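Local structure of Lmo2051 protein (Listeria monocytogenes, 3I18) at residues 5-9 against 38-44; 22-26 against 59-63; 31-35 against 47-51; 53-59 against 70-76. The protein probably acts as a membrane-bound serine protease of the peptidase S16 (Lon) family, of which this chain contributes the PDZ domain. One frame throughout, in Å; residues are numbered along the deposited sequence.

Contact 1: residues 5-9 against 38-44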
loop_
_atom_site.group_PDB
_atom_site.type_symbol
_atom_site.label_atom_id
_atom_site.label_comp_id
_atom_site.label_asym_id
_atom_site.label_seq_id
_atom_site.Cartn_x
_atom_site.Cartn_y
_atom_site.Cartn_z
ATOM N N THR A 5 17.517 -8.430 -4.778
ATOM C CA THR A 5 16.444 -8.519 -3.799
ATOM C C THR A 5 15.486 -7.333 -3.851
ATOM O O THR A 5 15.904 -6.180 -3.950
ATOM C CB THR A 5 17.010 -8.658 -2.363
ATOM O OG1 THR A 5 15.930 -8.746 -1.425
ATOM C CG2 THR A 5 17.888 -7.473 -2.017
ATOM N N TYR A 6 14.195 -7.639 -3.805
ATOM C CA TYR A 6 13.140 -6.629 -3.827
ATOM C C TYR A 6 12.547 -6.607 -2.419
ATOM O O TYR A 6 11.980 -7.599 -1.975
ATOM C CB TYR A 6 12.067 -7.026 -4.841
ATOM C CG TYR A 6 10.897 -6.074 -4.909
ATOM C CD1 TYR A 6 11.074 -4.752 -5.321
ATOM C CD2 TYR A 6 9.611 -6.496 -4.568
ATOM C CE1 TYR A 6 9.996 -3.870 -5.395
ATOM C CE2 TYR A 6 8.526 -5.624 -4.638
ATOM C CZ TYR A 6 8.725 -4.317 -5.051
ATOM O OH TYR A 6 7.655 -3.456 -5.134
ATOM N N ASP A 7 12.677 -5.483 -1.721
ATOM C CA ASP A 7 12.172 -5.380 -0.357
ATOM C C ASP A 7 10.681 -5.067 -0.265
ATOM O O ASP A 7 10.028 -5.439 0.709
ATOM C CB ASP A 7 12.955 -4.315 0.413
ATOM C CG ASP A 7 14.454 -4.545 0.368
ATOM O OD1 ASP A 7 14.893 -5.677 0.670
ATOM O OD2 ASP A 7 15.188 -3.590 0.036
ATOM N N GLY A 8 10.146 -4.390 -1.276
ATOM C CA GLY A 8 8.738 -4.035 -1.267
ATOM C C GLY A 8 8.511 -2.651 -1.850
ATOM O O GLY A 8 9.266 -2.202 -2.715
ATOM N N VAL A 9 7.473 -1.969 -1.380
ATOM C CA VAL A 9 7.163 -0.632 -1.875
ATOM C C VAL A 9 7.303 0.429 -0.776
ATOM O O VAL A 9 6.830 0.239 0.342
ATOM C CB VAL A 9 5.726 -0.586 -2.467
ATOM C CG1 VAL A 9 4.698 -0.919 -1.393
ATOM C CG2 VAL A 9 5.449 0.784 -3.053
ATOM N N PHE A 38 4.954 -9.308 -2.712
ATOM C CA PHE A 38 4.806 -9.024 -4.133
ATOM C C PHE A 38 6.197 -8.766 -4.692
ATOM O O PHE A 38 7.115 -8.428 -3.946
ATOM C CB PHE A 38 3.918 -7.790 -4.326
ATOM C CG PHE A 38 4.162 -6.709 -3.313
ATOM C CD1 PHE A 38 3.604 -6.797 -2.039
ATOM C CD2 PHE A 38 4.997 -5.632 -3.605
ATOM C CE1 PHE A 38 3.860 -5.830 -1.082
ATOM C CE2 PHE A 38 5.257 -4.661 -2.646
ATOM C CZ PHE A 38 4.694 -4.764 -1.375
ATOM N N LYS A 39 6.367 -8.916 -5.999
ATOM C CA LYS A 39 7.686 -8.705 -6.578
ATOM C C LYS A 39 7.854 -7.414 -7.362
ATOM O O LYS A 39 8.861 -7.228 -8.046
ATOM C CB LYS A 39 8.068 -9.902 -7.448
ATOM C CG LYS A 39 8.363 -11.161 -6.639
ATOM C CD LYS A 39 8.683 -12.335 -7.536
ATOM C CE LYS A 39 8.928 -13.591 -6.721
ATOM N NZ LYS A 39 7.744 -13.948 -5.890
ATOM N N SER A 40 6.883 -6.515 -7.257
ATOM C CA SER A 40 6.968 -5.243 -7.968
ATOM C C SER A 40 5.813 -4.337 -7.590
ATOM O O SER A 40 4.786 -4.799 -7.098
ATOM C CB SER A 40 6.938 -5.472 -9.475
ATOM O OG SER A 40 5.634 -5.830 -9.902
ATOM N N SER A 41 5.982 -3.043 -7.835
ATOM C CA SER A 41 4.930 -2.086 -7.523
ATOM C C SER A 41 3.717 -2.406 -8.396
ATOM O O SER A 41 2.571 -2.257 -7.968
ATOM C CB SER A 41 5.409 -0.657 -7.790
ATOM O OG SER A 41 5.743 -0.482 -9.156
ATOM N N GLN A 42 3.972 -2.860 -9.621
ATOM C CA GLN A 42 2.895 -3.204 -10.535
ATOM C C GLN A 42 2.034 -4.336 -9.998
ATOM O O GLN A 42 0.803 -4.272 -10.064
ATOM C CB GLN A 42 3.458 -3.584 -11.908
ATOM C CG GLN A 42 4.130 -2.419 -12.609
ATOM C CD GLN A 42 3.169 -1.268 -12.852
ATOM O OE1 GLN A 42 3.586 -0.119 -13.029
ATOM N NE2 GLN A 42 1.873 -1.572 -12.873
ATOM N N GLU A 43 2.673 -5.376 -9.467
ATOM C CA GLU A 43 1.918 -6.501 -8.923
ATOM C C GLU A 43 1.122 -6.041 -7.707
ATOM O O GLU A 43 -0.024 -6.450 -7.507
ATOM C CB GLU A 43 2.843 -7.651 -8.504
ATOM C CG GLU A 43 2.037 -8.833 -7.972
ATOM C CD GLU A 43 2.861 -9.932 -7.337
ATOM O OE1 GLU A 43 2.249 -10.764 -6.627
ATOM O OE2 GLU A 43 4.098 -9.979 -7.543
ATOM N N PHE A 44 1.747 -5.198 -6.894
ATOM C CA PHE A 44 1.113 -4.660 -5.694
ATOM C C PHE A 44 -0.139 -3.879 -6.089
ATOM O O PHE A 44 -1.219 -4.080 -5.526
ATOM C CB PHE A 44 2.118 -3.769 -4.957
ATOM C CG PHE A 44 1.556 -3.047 -3.764
ATOM C CD1 PHE A 44 1.230 -1.699 -3.844
ATOM C CD2 PHE A 44 1.437 -3.693 -2.537
ATOM C CE1 PHE A 44 0.798 -1.003 -2.716
ATOM C CE2 PHE A 44 1.005 -3.009 -1.403
ATOM C CZ PHE A 44 0.689 -1.665 -1.488
#
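Y6, V9 and F38 lose more surface to the opposite segment than the other residues, and each meets it in a different way. The Y6 ring slides in beside the 38-40 backbone. Its CE2 reaches F38 O at 3.2 Å, in the ring plane at the edge, while K39 O lies 3.6 Å above one face of the Y6 ring. G8 N sits 3.8 Å above the centre of the opposite Y6 face, so the ring is sandwiched between the two backbones. CG anti to the backbone N (chi1 178°) swings the Y6 ring that way, and OH ends 3.7 Å from F38 CE2, at the edge of that ring.

Deeper in, V9 CG1 sits in the corner formed by two phenyl rings that touch each other: it is 3.8 Å from F38 CZ and 4.0 Å from the F44 centroid. The latter approach is only 9° off the ring normal, a CH-pi contact over the face. None of the cross-segment contacts is a hydrogen bond; two side-chain hydrogen bonds order 38-44 itself. S40, the N-cap of helix 41-49, accepts from E43 N through OG at 3.0 Å, and E43 OE2 receives K39 N at 2.9 Å from above the carboxylate plane. The whole joins the entry to strand 9-14 to the capped start of the helix that packs on the antiparallel sheet of this PDZ domain.

Contact 2: residues 22-26 against 59-63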
loop_
_atom_site.group_PDB
_atom_site.type_symbol
_atom_site.label_atom_id
_atom_site.label_comp_id
_atom_site.label_asym_id
_atom_site.label_seq_id
_atom_site.Cartn_x
_atom_site.Cartn_y
_atom_site.Cartn_z
ATOM N N ASP A 22 -4.331 6.615 9.382
ATOM C CA ASP A 22 -4.342 6.222 10.781
ATOM C C ASP A 22 -3.405 5.036 11.031
ATOM O O ASP A 22 -3.329 4.524 12.146
ATOM C CB ASP A 22 -5.778 5.875 11.195
ATOM C CG ASP A 22 -6.199 6.559 12.485
ATOM O OD1 ASP A 22 -5.808 7.725 12.704
ATOM O OD2 ASP A 22 -6.940 5.934 13.270
ATOM N N VAL A 23 -2.681 4.620 9.992
ATOM C CA VAL A 23 -1.750 3.491 10.088
ATOM C C VAL A 23 -0.365 3.770 9.495
ATOM O O VAL A 23 0.651 3.661 10.183
ATOM C CB VAL A 23 -2.305 2.238 9.357
ATOM C CG1 VAL A 23 -1.275 1.118 9.382
ATOM C CG2 VAL A 23 -3.601 1.783 9.992
ATOM N N LEU A 24 -0.331 4.121 8.210
ATOM C CA LEU A 24 0.926 4.367 7.507
ATOM C C LEU A 24 1.441 5.799 7.588
ATOM O O LEU A 24 0.696 6.732 7.891
ATOM C CB LEU A 24 0.769 3.977 6.029
ATOM C CG LEU A 24 0.358 2.532 5.721
ATOM C CD1 LEU A 24 0.052 2.386 4.246
ATOM C CD2 LEU A 24 1.474 1.582 6.148
ATOM N N HIS A 25 2.733 5.953 7.319
ATOM C CA HIS A 25 3.379 7.259 7.313
ATOM C C HIS A 25 4.363 7.292 6.155
ATOM O O HIS A 25 4.812 6.247 5.677
ATOM C CB HIS A 25 4.123 7.518 8.629
ATOM C CG HIS A 25 3.227 7.833 9.787
ATOM N ND1 HIS A 25 2.735 6.866 10.638
ATOM C CD2 HIS A 25 2.732 9.014 10.233
ATOM C CE1 HIS A 25 1.977 7.437 11.558
ATOM N NE2 HIS A 25 1.958 8.739 11.334
ATOM N N ALA A 26 4.692 8.493 5.694
ATOM C CA ALA A 26 5.631 8.642 4.594
ATOM C C ALA A 26 6.964 8.038 5.013
ATOM O O ALA A 26 7.451 8.296 6.115
ATOM C CB ALA A 26 5.798 10.114 4.254
ATOM N N ILE A 59 -1.832 -5.268 5.930
ATOM C CA ILE A 59 -0.566 -4.687 5.507
ATOM C C ILE A 59 0.565 -4.915 6.502
ATOM O O ILE A 59 0.426 -4.600 7.686
ATOM C CB ILE A 59 -0.710 -3.150 5.281
ATOM C CG1 ILE A 59 -1.751 -2.857 4.196
ATOM C CG2 ILE A 59 0.627 -2.554 4.865
ATOM C CD1 ILE A 59 -1.348 -3.304 2.804
ATOM N N ASN A 60 1.669 -5.495 6.030
ATOM C CA ASN A 60 2.845 -5.692 6.878
ATOM C C ASN A 60 3.820 -4.616 6.403
ATOM O O ASN A 60 4.123 -4.526 5.211
ATOM C CB ASN A 60 3.484 -7.082 6.683
ATOM C CG ASN A 60 2.668 -8.207 7.301
ATOM O OD1 ASN A 60 1.766 -8.751 6.673
ATOM N ND2 ASN A 60 2.984 -8.556 8.546
ATOM N N TYR A 61 4.295 -3.791 7.326
ATOM C CA TYR A 61 5.201 -2.705 6.964
ATOM C C TYR A 61 6.166 -2.398 8.094
ATOM O O TYR A 61 5.930 -2.767 9.240
ATOM C CB TYR A 61 4.397 -1.437 6.651
ATOM C CG TYR A 61 3.616 -0.901 7.838
ATOM C CD1 TYR A 61 2.411 -1.484 8.231
ATOM C CD2 TYR A 61 4.104 0.164 8.592
ATOM C CE1 TYR A 61 1.715 -1.018 9.349
ATOM C CE2 TYR A 61 3.417 0.631 9.709
ATOM C CZ TYR A 61 2.228 0.038 10.080
ATOM O OH TYR A 61 1.548 0.496 11.186
ATOM N N LYS A 62 7.254 -1.713 7.767
ATOM C CA LYS A 62 8.233 -1.337 8.769
ATOM C C LYS A 62 8.130 0.163 8.973
ATOM O O LYS A 62 8.135 0.927 8.008
ATOM C CB LYS A 62 9.646 -1.714 8.309
ATOM C CG LYS A 62 10.011 -1.141 6.959
ATOM C CD LYS A 62 11.383 -1.596 6.490
ATOM C CE LYS A 62 12.498 -1.010 7.336
ATOM N NZ LYS A 62 13.838 -1.316 6.742
ATOM N N HIS A 63 8.002 0.573 10.232
ATOM C CA HIS A 63 7.910 1.985 10.585
ATOM C C HIS A 63 9.116 2.315 11.452
ATOM O O HIS A 63 9.207 1.870 12.596
ATOM C CB HIS A 63 6.620 2.272 11.363
ATOM C CG HIS A 63 6.437 3.719 11.712
ATOM N ND1 HIS A 63 6.491 4.720 10.769
ATOM C CD2 HIS A 63 6.208 4.328 12.898
ATOM C CE1 HIS A 63 6.306 5.889 11.359
ATOM N NE2 HIS A 63 6.132 5.679 12.650
#
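In this PDZ-type sheet the loop joining strands 9-14 and 29-33 folds across strand 56-63, laying V23, L24 and H25 against Y61 and H63. L24 CD2 stands over the middle of one face of the Y61 ring, 3.8 Å from its centroid and 13° off the normal, which is the geometry of a CH-pi contact. The same methyl touches I59 CG2 more loosely, at 4.4 Å. Y61 CG lies between the backbone N and the carbonyl carbon (chi1 63°), and this turn sends the ring toward the loop. Further out along that ring, V23 CG1 packs at 3.4 Å against Y61 OH and at 3.7 Å against Y61 CE1.

At the outer end two imidazoles meet: H63 CE1 is 3.8 Å from H25 ND1. The planes differ by 28° and the centroids are 5.0 Å apart, so the rings are displaced past each other and barely overlap. D28 ties this end together, OD1 bonding H63 ND1 and OD2 bonding the backbone N of H25. V23 also reaches A70 on strand 66-76. Apolar inside and polar at the rim, this is the long loop between two adjacent antiparallel strands folding over the sheet of the PDZ domain.

Contact 3: residues 31-35 against 47-51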
loop_
_atom_site.group_PDB
_atom_site.type_symbol
_atom_site.label_atom_id
_atom_site.label_comp_id
_atom_site.label_asym_id
_atom_site.label_seq_id
_atom_site.Cartn_x
_atom_site.Cartn_y
_atom_site.Cartn_z
ATOM N N THR A 31 5.921 -4.511 2.952
ATOM C CA THR A 31 6.525 -5.765 2.519
ATOM C C THR A 31 5.558 -6.852 2.074
ATOM O O THR A 31 5.915 -7.701 1.264
ATOM C CB THR A 31 7.424 -6.338 3.635
ATOM O OG1 THR A 31 6.650 -6.529 4.828
ATOM C CG2 THR A 31 8.562 -5.378 3.937
ATOM N N GLU A 32 4.337 -6.828 2.595
ATOM C CA GLU A 32 3.341 -7.824 2.226
ATOM C C GLU A 32 1.943 -7.238 2.312
ATOM O O GLU A 32 1.675 -6.338 3.109
ATOM C CB GLU A 32 3.434 -9.057 3.136
ATOM C CG GLU A 32 4.715 -9.869 2.976
ATOM C CD GLU A 32 4.647 -11.235 3.643
ATOM O OE1 GLU A 32 5.606 -12.021 3.479
ATOM O OE2 GLU A 32 3.648 -11.531 4.330
ATOM N N ILE A 33 1.066 -7.738 1.455
ATOM C CA ILE A 33 -0.322 -7.313 1.437
ATOM C C ILE A 33 -1.140 -8.605 1.364
ATOM O O ILE A 33 -0.914 -9.458 0.501
ATOM C CB ILE A 33 -0.607 -6.368 0.235
ATOM C CG1 ILE A 33 -2.064 -5.906 0.270
ATOM C CG2 ILE A 33 -0.281 -7.060 -1.086
ATOM C CD1 ILE A 33 -2.352 -4.740 -0.668
ATOM N N ASP A 34 -2.066 -8.749 2.307
ATOM C CA ASP A 34 -2.919 -9.924 2.421
ATOM C C ASP A 34 -2.135 -11.230 2.592
ATOM O O ASP A 34 -2.471 -12.269 2.018
ATOM C CB ASP A 34 -3.898 -9.993 1.240
ATOM C CG ASP A 34 -5.106 -9.086 1.441
ATOM O OD1 ASP A 34 -5.940 -8.955 0.516
ATOM O OD2 ASP A 34 -5.243 -8.501 2.536
ATOM N N GLY A 35 -1.084 -11.147 3.407
ATOM C CA GLY A 35 -0.246 -12.297 3.724
ATOM C C GLY A 35 0.744 -12.757 2.671
ATOM O O GLY A 35 1.373 -13.811 2.820
ATOM N N TYR A 47 -2.948 -6.080 -7.604
ATOM C CA TYR A 47 -3.658 -6.797 -6.562
ATOM C C TYR A 47 -4.733 -5.938 -5.917
ATOM O O TYR A 47 -5.875 -6.380 -5.760
ATOM C CB TYR A 47 -2.680 -7.303 -5.501
ATOM C CG TYR A 47 -3.372 -8.100 -4.429
ATOM C CD1 TYR A 47 -3.787 -7.496 -3.240
ATOM C CD2 TYR A 47 -3.681 -9.445 -4.634
ATOM C CE1 TYR A 47 -4.499 -8.214 -2.288
ATOM C CE2 TYR A 47 -4.392 -10.173 -3.688
ATOM C CZ TYR A 47 -4.799 -9.551 -2.520
ATOM O OH TYR A 47 -5.534 -10.255 -1.595
ATOM N N ILE A 48 -4.374 -4.707 -5.559
ATOM C CA ILE A 48 -5.323 -3.791 -4.934
ATOM C C ILE A 48 -6.508 -3.582 -5.874
ATOM O O ILE A 48 -7.662 -3.642 -5.449
ATOM C CB ILE A 48 -4.651 -2.429 -4.617
ATOM C CG1 ILE A 48 -3.561 -2.622 -3.547
ATOM C CG2 ILE A 48 -5.695 -1.440 -4.140
ATOM C CD1 ILE A 48 -2.642 -1.430 -3.373
ATOM N N HIS A 49 -6.218 -3.365 -7.157
ATOM C CA HIS A 49 -7.273 -3.148 -8.149
ATOM C C HIS A 49 -8.186 -4.356 -8.337
ATOM O O HIS A 49 -9.279 -4.224 -8.886
ATOM C CB HIS A 49 -6.677 -2.766 -9.506
ATOM C CG HIS A 49 -6.057 -1.404 -9.542
ATOM N ND1 HIS A 49 -5.672 -0.795 -10.716
ATOM C CD2 HIS A 49 -5.755 -0.530 -8.550
ATOM C CE1 HIS A 49 -5.162 0.394 -10.449
ATOM N NE2 HIS A 49 -5.202 0.579 -9.142
ATOM N N SER A 50 -7.743 -5.531 -7.897
ATOM C CA SER A 50 -8.559 -6.730 -8.031
ATOM C C SER A 50 -9.556 -6.799 -6.884
ATOM O O SER A 50 -10.408 -7.689 -6.828
ATOM C CB SER A 50 -7.680 -7.992 -8.044
ATOM O OG SER A 50 -7.154 -8.307 -6.762
ATOM N N LYS A 51 -9.447 -5.854 -5.957
ATOM C CA LYS A 51 -10.349 -5.820 -4.815
ATOM C C LYS A 51 -11.457 -4.797 -5.041
ATOM O O LYS A 51 -11.585 -4.239 -6.135
ATOM C CB LYS A 51 -9.559 -5.494 -3.546
ATOM C CG LYS A 51 -8.447 -6.489 -3.287
ATOM C CD LYS A 51 -8.995 -7.916 -3.255
ATOM C CE LYS A 51 -7.874 -8.945 -3.254
ATOM N NZ LYS A 51 -8.353 -10.324 -2.912
#
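Y47 reaches from helix 41-49 toward D34 and I33, and its side chain can be followed atom by atom. With chi1 at -178° the ring extends on the far side of CB from the backbone N, toward the end of strand 29-33. CD1 is the first ring atom to touch, 4.0 Å from I33 CD1 and 4.1 Å from I33 CG2. CE1 comes next, with D34 OD1 at 3.2 Å. At the tip, Y47 OH donates a short bond of 2.5 Å to D34 OD1, which lies in the ring plane at its edge. OD1 receives it on the anti lone pair, on the side away from OD2, and the carboxylate and ring planes stand 85° apart. The other oxygen, OD2, is taken by K58 N of the adjacent strand, so both oxygens of the carboxylate are engaged.

K51 NZ adds a weak bond to Y47 OH at 3.1 Å. It remains 4.4 Å from D34 OD1, beyond salt-bridge range, though its charge would be expected to favour an ionised D34. Alongside its contact with the ring, I33 CD1 packs at 3.8 Å against I48 CG1, the two side chains crossing at about a right angle. The positive phi of D34 (58°) ends the strand in a turn and brings the carboxylate to the hydroxyl end of the tyrosine ring. Within the strand, T31 and E32 both face N60, a classic beta bulge. An apolar helix-to-strand seam closed by a tyrosine-aspartate bond thus sets the last turn of the helix on the sheet of the PDZ fold.

Contact 4: residues 53-59 against 70-76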
loop_
_atom_site.group_PDB
_atom_site.type_symbol
_atom_site.label_atom_id
_atom_site.label_comp_id
_atom_site.label_asym_id
_atom_site.label_seq_id
_atom_site.Cartn_x
_atom_site.Cartn_y
_atom_site.Cartn_z
ATOM N N VAL A 53 -13.778 -1.362 -3.330
ATOM C CA VAL A 53 -13.783 -0.271 -2.369
ATOM C C VAL A 53 -14.514 -0.844 -1.159
ATOM O O VAL A 53 -15.510 -1.544 -1.319
ATOM C CB VAL A 53 -14.568 0.950 -2.915
ATOM C CG1 VAL A 53 -14.725 2.010 -1.826
ATOM C CG2 VAL A 53 -13.843 1.534 -4.119
ATOM N N GLY A 54 -14.011 -0.585 0.042
ATOM C CA GLY A 54 -14.669 -1.111 1.226
ATOM C C GLY A 54 -14.040 -2.389 1.744
ATOM O O GLY A 54 -14.275 -2.781 2.889
ATOM N N ASP A 55 -13.258 -3.055 0.900
ATOM C CA ASP A 55 -12.580 -4.287 1.309
ATOM C C ASP A 55 -11.493 -3.924 2.301
ATOM O O ASP A 55 -11.097 -2.768 2.410
ATOM C CB ASP A 55 -11.934 -4.991 0.112
ATOM C CG ASP A 55 -12.926 -5.784 -0.715
ATOM O OD1 ASP A 55 -14.115 -5.865 -0.327
ATOM O OD2 ASP A 55 -12.513 -6.331 -1.758
ATOM N N THR A 56 -11.007 -4.929 3.016
ATOM C CA THR A 56 -9.967 -4.735 4.006
ATOM C C THR A 56 -8.718 -5.488 3.571
ATOM O O THR A 56 -8.800 -6.652 3.172
ATOM C CB THR A 56 -10.414 -5.282 5.377
ATOM O OG1 THR A 56 -11.554 -4.543 5.836
ATOM C CG2 THR A 56 -9.289 -5.172 6.384
ATOM N N VAL A 57 -7.566 -4.827 3.613
ATOM C CA VAL A 57 -6.315 -5.493 3.252
ATOM C C VAL A 57 -5.393 -5.522 4.461
ATOM O O VAL A 57 -5.345 -4.565 5.235
ATOM C CB VAL A 57 -5.572 -4.777 2.082
ATOM C CG1 VAL A 57 -6.374 -4.900 0.792
ATOM C CG2 VAL A 57 -5.325 -3.321 2.417
ATOM N N LYS A 58 -4.671 -6.623 4.632
ATOM C CA LYS A 58 -3.736 -6.752 5.743
ATOM C C LYS A 58 -2.402 -6.249 5.236
ATOM O O LYS A 58 -1.897 -6.741 4.227
ATOM C CB LYS A 58 -3.598 -8.215 6.187
ATOM C CG LYS A 58 -2.599 -8.409 7.332
ATOM C CD LYS A 58 -2.694 -9.794 7.965
ATOM C CE LYS A 58 -2.359 -10.894 6.971
ATOM N NZ LYS A 58 -2.419 -12.257 7.590
ATOM N N ILE A 59 -1.832 -5.268 5.930
ATOM C CA ILE A 59 -0.566 -4.687 5.507
ATOM C C ILE A 59 0.565 -4.915 6.502
ATOM O O ILE A 59 0.426 -4.600 7.686
ATOM C CB ILE A 59 -0.710 -3.150 5.281
ATOM C CG1 ILE A 59 -1.751 -2.857 4.196
ATOM C CG2 ILE A 59 0.627 -2.554 4.865
ATOM C CD1 ILE A 59 -1.348 -3.304 2.804
ATOM N N ALA A 70 -1.137 -4.202 10.223
ATOM C CA ALA A 70 -2.434 -3.609 10.492
ATOM C C ALA A 70 -3.338 -3.748 9.288
ATOM O O ALA A 70 -2.878 -3.961 8.166
ATOM C CB ALA A 70 -2.263 -2.141 10.855
ATOM N N ASP A 71 -4.636 -3.636 9.534
ATOM C CA ASP A 71 -5.621 -3.726 8.474
ATOM C C ASP A 71 -5.966 -2.324 8.015
ATOM O O ASP A 71 -6.024 -1.388 8.821
ATOM C CB ASP A 71 -6.899 -4.407 8.970
ATOM C CG ASP A 71 -6.730 -5.888 9.172
ATOM O OD1 ASP A 71 -6.108 -6.544 8.308
ATOM O OD2 ASP A 71 -7.239 -6.405 10.194
ATOM N N ILE A 72 -6.194 -2.178 6.716
ATOM C CA ILE A 72 -6.550 -0.882 6.163
ATOM C C ILE A 72 -7.722 -1.090 5.223
ATOM O O ILE A 72 -7.713 -2.002 4.406
ATOM C CB ILE A 72 -5.364 -0.257 5.405
ATOM C CG1 ILE A 72 -4.172 -0.117 6.357
ATOM C CG2 ILE A 72 -5.748 1.117 4.865
ATOM C CD1 ILE A 72 -2.946 0.525 5.715
ATOM N N LYS A 73 -8.751 -0.264 5.372
ATOM C CA LYS A 73 -9.920 -0.367 4.515
ATOM C C LYS A 73 -9.625 0.393 3.233
ATOM O O LYS A 73 -9.069 1.496 3.265
ATOM C CB LYS A 73 -11.151 0.215 5.219
ATOM C CG LYS A 73 -12.446 0.135 4.417
ATOM C CD LYS A 73 -13.666 0.161 5.332
ATOM C CE LYS A 73 -13.736 -1.107 6.178
ATOM N NZ LYS A 73 -14.979 -1.189 7.002
ATOM N N LEU A 74 -9.986 -0.204 2.104
ATOM C CA LEU A 74 -9.752 0.423 0.808
ATOM C C LEU A 74 -10.814 1.476 0.556
ATOM O O LEU A 74 -11.969 1.312 0.945
ATOM C CB LEU A 74 -9.801 -0.625 -0.301
ATOM C CG LEU A 74 -8.715 -1.706 -0.241
ATOM C CD1 LEU A 74 -8.841 -2.601 -1.452
ATOM C CD2 LEU A 74 -7.340 -1.041 -0.216
ATOM N N THR A 75 -10.410 2.563 -0.086
ATOM C CA THR A 75 -11.328 3.648 -0.400
ATOM C C THR A 75 -11.243 3.867 -1.905
ATOM O O THR A 75 -10.507 3.161 -2.587
ATOM C CB THR A 75 -10.935 4.939 0.365
ATOM O OG1 THR A 75 -11.951 5.935 0.184
ATOM C CG2 THR A 75 -9.595 5.465 -0.125
ATOM N N ALA A 76 -12.009 4.811 -2.435
ATOM C CA ALA A 76 -11.962 5.081 -3.866
ATOM C C ALA A 76 -10.825 6.073 -4.099
ATOM O O ALA A 76 -10.762 7.099 -3.418
ATOM C CB ALA A 76 -13.292 5.685 -4.325
#
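The D71 carboxylate has T56 CG2 over one face, 3.9 Å from CG, while K58 CA lies close to the carboxylate plane at the OD1 edge, 3.5 Å from D71 OD1. These contacts sit on the T56, K58, D71 and K73 side of a beta hairpin in the PDZ sheet, made by strands 56-63 and 66-76. The short strand axes run at 147°, antiparallel. V57 with I72 and I59 with A70 form hydrogen-bonded pairs, each joined by two backbone bonds; I59 N reaches A70 O at 2.8 Å. T56 with K73 and K58 with D71 are the alternating non-hydrogen-bonded pairs.

Beyond T56 the pairing is carried on by L74, whose N reaches D55 O at 2.8 Å. The last bond, G54 N to L74 O at 2.9 Å, is less regular: the donor stands 45° out of the carbonyl plane, consistent with the loop geometry at G54 and L74 before strand 75-76.

V57, I59 and I72 occupy the other side, facing the core. V57 CG2 lies between the backbone N and the carbonyl carbon, and it meets L74 CD2 at 4.0 Å. I59 CG1 touches I72 CD1 at 3.9 Å. I85 of strand 83-89 lies against I59, I72 and L74. On the polar side, the bent chain of K73 brings CE to 3.7 Å from G54 O.

Contacts 1 and 3 both use helix 41-49, at its capped start and its end, and they touch where F44 meets I33. Contacts 2 and 4 both use strand 56-63 and share I59, with V23 and L24 packing on A70 and I72. Backbone pairing dominates only contact 4, in keeping with its place inside the sheet; contact 1 relies on aromatic packing, contact 2 on CH-pi and loosely overlapping rings, contact 3 on a tyrosine-to-carboxylate hydrogen bond beside apolar packing. All four are partly buried: V9, F38, F44, L24, Y61, I33, I48, V57, I59, I72 and L74 lie inside, whereas H25 and H63 in contact 2 and T56, D71 and K73 in contact 4 are exposed.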